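Local coordinates for halorhodopsin (Halobacterium salinarum, PDB 2JAF), which uses light absorbed by its retinal chromophore to pump chloride ions across the cell membrane, at residues L71-S76 against A241-A246. The protein carries 2 engineered substitutions. Residues are numbered along the deposited sequence; the frame is centred on the assembly and turned at random.
Sequences LVSISS and AKYVFA. With PLM (palmitic acid), chain D; RET (retinal), chain G.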
ATOM      1  N   LEU A  71      -1.020  17.805  -3.437  1.00 26.31           N
ATOM      2  CA  LEU A  71      -2.208  17.145  -3.979  1.00 26.66           C
ATOM      3  C   LEU A  71      -2.762  16.170  -2.937  1.00 25.18           C
ATOM      4  O   LEU A  71      -3.967  16.141  -2.683  1.00 25.50           O
ATOM      5  CB  LEU A  71      -1.869  16.396  -5.267  1.00 28.39           C
ATOM      6  CG  LEU A  71      -1.789  17.260  -6.527  1.00 31.69           C
ATOM      7  CD1 LEU A  71      -1.242  16.438  -7.685  1.00 33.13           C
ATOM      8  CD2 LEU A  71      -3.179  17.798  -6.851  1.00 32.59           C
ATOM      9  N   VAL A  72      -1.877  15.380  -2.335  1.00 21.97           N
ATOM     10  CA  VAL A  72      -2.295  14.428  -1.302  1.00 22.16           C
ATOM     11  C   VAL A  72      -2.782  15.210  -0.080  1.00 21.38           C
ATOM     12  O   VAL A  72      -3.749  14.822   0.587  1.00 22.36           O
ATOM     13  CB  VAL A  72      -1.122  13.509  -0.873  1.00 22.91           C
ATOM     14  CG1 VAL A  72      -1.580  12.545   0.242  1.00 20.66           C
ATOM     15  CG2 VAL A  72      -0.611  12.730  -2.079  1.00 20.45           C
ATOM     16  N   SER A  73      -2.111  16.322   0.209  1.00 20.96           N
ATOM     17  CA  SER A  73      -2.481  17.156   1.348  1.00 21.60           C
ATOM     18  C   SER A  73      -3.914  17.682   1.227  1.00 22.32           C
ATOM     19  O   SER A  73      -4.687  17.601   2.178  1.00 22.65           O
ATOM     20  CB  SER A  73      -1.512  18.336   1.476  1.00 24.11           C
ATOM     21  OG  SER A  73      -1.804  19.115   2.622  1.00 24.95           O
ATOM     22  N   ILE A  74      -4.274  18.219   0.061  1.00 21.52           N
ATOM     23  CA  ILE A  74      -5.629  18.739  -0.119  1.00 24.66           C
ATOM     24  C   ILE A  74      -6.636  17.626   0.111  1.00 23.65           C
ATOM     25  O   ILE A  74      -7.680  17.839   0.731  1.00 23.55           O
ATOM     26  CB  ILE A  74      -5.859  19.312  -1.534  1.00 27.31           C
ATOM     27  CG1 ILE A  74      -4.939  20.504  -1.769  1.00 30.80           C
ATOM     28  CG2 ILE A  74      -7.316  19.745  -1.679  1.00 31.92           C
ATOM     29  CD1 ILE A  74      -5.129  21.166  -3.118  1.00 32.69           C
ATOM     30  N   SER A  75      -6.317  16.438  -0.392  0.50 23.99           N
ATOM     31  CA  SER A  75      -7.188  15.280  -0.229  0.50 23.60           C
ATOM     32  C   SER A  75      -7.420  15.013   1.253  0.50 24.07           C
ATOM     33  O   SER A  75      -8.538  14.730   1.677  0.50 24.11           O
ATOM     34  CB  SER A  75      -6.552  14.043  -0.864  0.50 24.55           C
ATOM     35  OG  SER A  75      -7.280  12.871  -0.537  0.50 26.98           O
ATOM     36  N   SER A  76      -6.352  15.113   2.038  1.00 22.92           N
ATOM     37  CA  SER A  76      -6.445  14.869   3.471  1.00 22.36           C
ATOM     38  C   SER A  76      -7.395  15.856   4.142  1.00 22.41           C
ATOM     39  O   SER A  76      -8.289  15.462   4.893  1.00 22.09           O
ATOM     40  CB  SER A  76      -5.067  14.972   4.124  1.00 22.53           C
ATOM     41  OG  SER A  76      -5.158  14.721   5.519  1.00 25.11           O
ATOM     42  N   ALA A 241       6.476  21.521   6.643  1.00 21.03           N
ATOM     43  CA  ALA A 241       6.991  20.215   6.241  1.00 20.52           C
ATOM     44  C   ALA A 241       6.587  19.815   4.830  1.00 20.54           C
ATOM     45  O   ALA A 241       7.230  18.960   4.216  1.00 21.21           O
ATOM     46  CB  ALA A 241       6.554  19.143   7.240  1.00 22.00           C
ATOM     47  N   LYS A 242       5.517  20.414   4.317  1.00 20.81           N
ATOM     48  CA  LYS A 242       5.067  20.099   2.960  1.00 22.51           C
ATOM     49  C   LYS A 242       5.212  21.225   1.941  1.00 22.50           C
ATOM     50  O   LYS A 242       5.983  21.116   0.985  1.00 22.77           O
ATOM     51  CB  LYS A 242       3.598  19.663   2.952  1.00 19.97           C
ATOM     52  CG  LYS A 242       3.337  18.275   3.486  1.00 24.68           C
ATOM     53  CD  LYS A 242       1.848  17.964   3.385  1.00 25.23           C
ATOM     54  CE  LYS A 242       1.530  16.515   3.699  1.00 26.81           C
ATOM     55  NZ  LYS A 242       1.834  16.160   5.077  1.00 25.56           N
ATOM     56  N   TYR A 243       4.460  22.303   2.139  1.00 21.57           N
ATOM     57  CA  TYR A 243       4.475  23.393   1.176  1.00 22.14           C
ATOM     58  C   TYR A 243       5.804  24.131   1.089  1.00 22.75           C
ATOM     59  O   TYR A 243       6.366  24.244  -0.002  1.00 23.81           O
ATOM     60  CB  TYR A 243       3.326  24.376   1.454  1.00 20.79           C
ATOM     61  CG  TYR A 243       2.004  23.704   1.794  1.00 20.23           C
ATOM     62  CD1 TYR A 243       1.646  22.483   1.221  1.00 24.10           C
ATOM     63  CD2 TYR A 243       1.144  24.265   2.740  1.00 21.34           C
ATOM     64  CE1 TYR A 243       0.468  21.821   1.596  1.00 23.60           C
ATOM     65  CE2 TYR A 243      -0.034  23.619   3.119  1.00 24.14           C
ATOM     66  CZ  TYR A 243      -0.361  22.396   2.550  1.00 24.16           C
ATOM     67  OH  TYR A 243      -1.479  21.724   2.983  1.00 24.82           O
ATOM     68  N   VAL A 244       6.309  24.629   2.218  1.00 22.63           N
ATOM     69  CA  VAL A 244       7.578  25.350   2.205  1.00 22.01           C
ATOM     70  C   VAL A 244       8.697  24.403   1.802  1.00 21.65           C
ATOM     71  O   VAL A 244       9.553  24.750   0.982  1.00 22.92           O
ATOM     72  CB  VAL A 244       7.886  25.998   3.592  1.00 23.16           C
ATOM     73  CG1 VAL A 244       9.298  26.588   3.604  1.00 25.83           C
ATOM     74  CG2 VAL A 244       6.883  27.109   3.874  1.00 20.77           C
ATOM     75  N   PHE A 245       8.675  23.192   2.355  1.00 20.53           N
ATOM     76  CA  PHE A 245       9.681  22.188   2.037  1.00 21.99           C
ATOM     77  C   PHE A 245       9.724  21.935   0.533  1.00 23.46           C
ATOM     78  O   PHE A 245      10.800  21.926  -0.075  1.00 24.24           O
ATOM     79  CB  PHE A 245       9.368  20.880   2.778  1.00 25.21           C
ATOM     80  CG  PHE A 245      10.219  19.717   2.352  1.00 25.82           C
ATOM     81  CD1 PHE A 245       9.855  18.929   1.263  1.00 27.39           C
ATOM     82  CD2 PHE A 245      11.389  19.409   3.037  1.00 27.50           C
ATOM     83  CE1 PHE A 245      10.646  17.850   0.863  1.00 29.19           C
ATOM     84  CE2 PHE A 245      12.183  18.333   2.645  1.00 27.96           C
ATOM     85  CZ  PHE A 245      11.811  17.554   1.557  1.00 27.24           C
ATOM     86  N   ALA A 246       8.550  21.726  -0.060  1.00 21.90           N
ATOM     87  CA  ALA A 246       8.451  21.462  -1.498  1.00 22.23           C
ATOM     88  C   ALA A 246       8.927  22.659  -2.312  1.00 22.92           C
ATOM     89  O   ALA A 246       9.559  22.493  -3.355  1.00 24.11           O
ATOM     90  CB  ALA A 246       7.011  21.114  -1.872  1.00 24.24           C
TER
HETATM   91  C1  PLM D 700      -8.268  10.792   2.036  1.00 59.99           C
HETATM   92  O1  PLM D 700      -9.497  10.959   1.964  1.00 59.93           O
HETATM   93  O2  PLM D 700      -7.458  11.726   1.844  1.00 60.88           O
HETATM   94  C2  PLM D 700      -7.773   9.397   2.376  1.00 59.60           C
HETATM   95  C3  PLM D 700      -6.687   8.832   1.468  1.00 59.28           C
HETATM   96  C4  PLM D 700      -6.317   7.451   1.988  1.00 59.22           C
HETATM   97  C5  PLM D 700      -5.240   6.844   1.115  1.00 59.53           C
HETATM   98  C6  PLM D 700      -4.021   6.418   1.898  1.00 59.02           C
HETATM   99  C7  PLM D 700      -3.200   5.584   0.937  1.00 59.00           C
HETATM  100  C8  PLM D 700      -1.929   5.068   1.569  1.00 59.54           C
HETATM  101  C9  PLM D 700      -1.150   4.273   0.535  1.00 60.18           C
HETATM  102  CA  PLM D 700       0.125   3.706   1.130  1.00 60.11           C
HETATM  103  CB  PLM D 700       1.225   3.225   0.195  1.00 60.27           C
HETATM  104  CC  PLM D 700       1.862   4.253  -0.725  1.00 60.28           C
HETATM  105  CD  PLM D 700       2.962   3.571  -1.517  1.00 60.37           C
HETATM  106  CE  PLM D 700       3.655   4.560  -2.455  1.00 60.82           C
HETATM  107  CF  PLM D 700       4.582   3.779  -3.376  1.00 61.28           C
HETATM  108  CG  PLM D 700       5.307   4.718  -4.327  1.00 62.16           C
HETATM  109  C1  RET G 900       2.830  10.013  15.177  1.00 22.24           C
HETATM  110  C2  RET G 900       2.462   9.321  16.574  1.00 21.40           C
HETATM  111  C3  RET G 900       3.291   8.073  16.966  1.00 21.35           C
HETATM  112  C4  RET G 900       4.844   8.434  17.057  1.00 21.32           C
HETATM  113  C5  RET G 900       5.424   9.195  15.798  1.00 20.60           C
HETATM  114  C6  RET G 900       4.470   9.985  14.862  1.00 22.02           C
HETATM  115  C7  RET G 900       5.062  10.599  13.626  1.00 21.02           C
HETATM  116  C8  RET G 900       4.507  11.235  12.558  1.00 18.79           C
HETATM  117  C9  RET G 900       5.242  11.976  11.569  1.00 19.79           C
HETATM  118  C10 RET G 900       4.356  12.603  10.690  1.00 20.94           C
HETATM  119  C11 RET G 900       4.747  13.412   9.645  1.00 20.52           C
HETATM  120  C12 RET G 900       3.773  14.047   8.857  1.00 20.10           C
HETATM  121  C13 RET G 900       4.090  14.853   7.688  1.00 21.77           C
HETATM  122  C14 RET G 900       2.923  15.339   7.030  1.00 22.82           C
HETATM  123  C15 RET G 900       2.901  15.944   5.796  1.00 24.48           C
HETATM  124  C16 RET G 900       2.020   9.178  14.119  1.00 21.85           C
HETATM  125  C17 RET G 900       2.251  11.518  15.276  1.00 21.17           C
HETATM  126  C18 RET G 900       6.931   9.103  15.614  1.00 21.23           C
HETATM  127  C19 RET G 900       6.860  12.161  11.644  1.00 21.06           C
HETATM  128  C20 RET G 900       5.535  15.165   7.258  1.00 21.97           C
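Ser73, on helix 58-82, and Lys242, on helix 227-255, mark the nearest backbone approach of 71-76 to 241-246, CA to CA 8.3 Å, and around Lys242 the second helix opens into a wider pi-type turn. Ser73 is the one residue of 71-76 that reaches across. Its OG, held anti to the backbone N (chi1 -177°), meets the phenol oxygen of Tyr243 at the edge of the ring and near its plane. Ser73 OG and Tyr243 OH lie 2.7 Å apart, a hydrogen bond in which either hydroxyl may be the donor, and it ties two buried polar atoms to each other. A phenylalanine in place of Tyr243 would probably leave the Ser73 hydroxyl without this mate in the protein interior. Ser73 CB rests against Lys242 CD at 3.9 Å. Both helices belong to the seven-helix bundle of the microbial rhodopsins, and Lys242 is the residue that carries the chromophore: its NZ is bonded to C15 of retinal at 1.3 Å, the Schiff base linkage of this family. The lysine chain runs extended as far as CE and bends at its last torsion (chi4 65°), where NZ turns into the polyene. Ser115 and Ile69 also touch this lysine. On other faces of 71-76, Leu71 and Val72 pack on Phe171 of a neighbouring subunit.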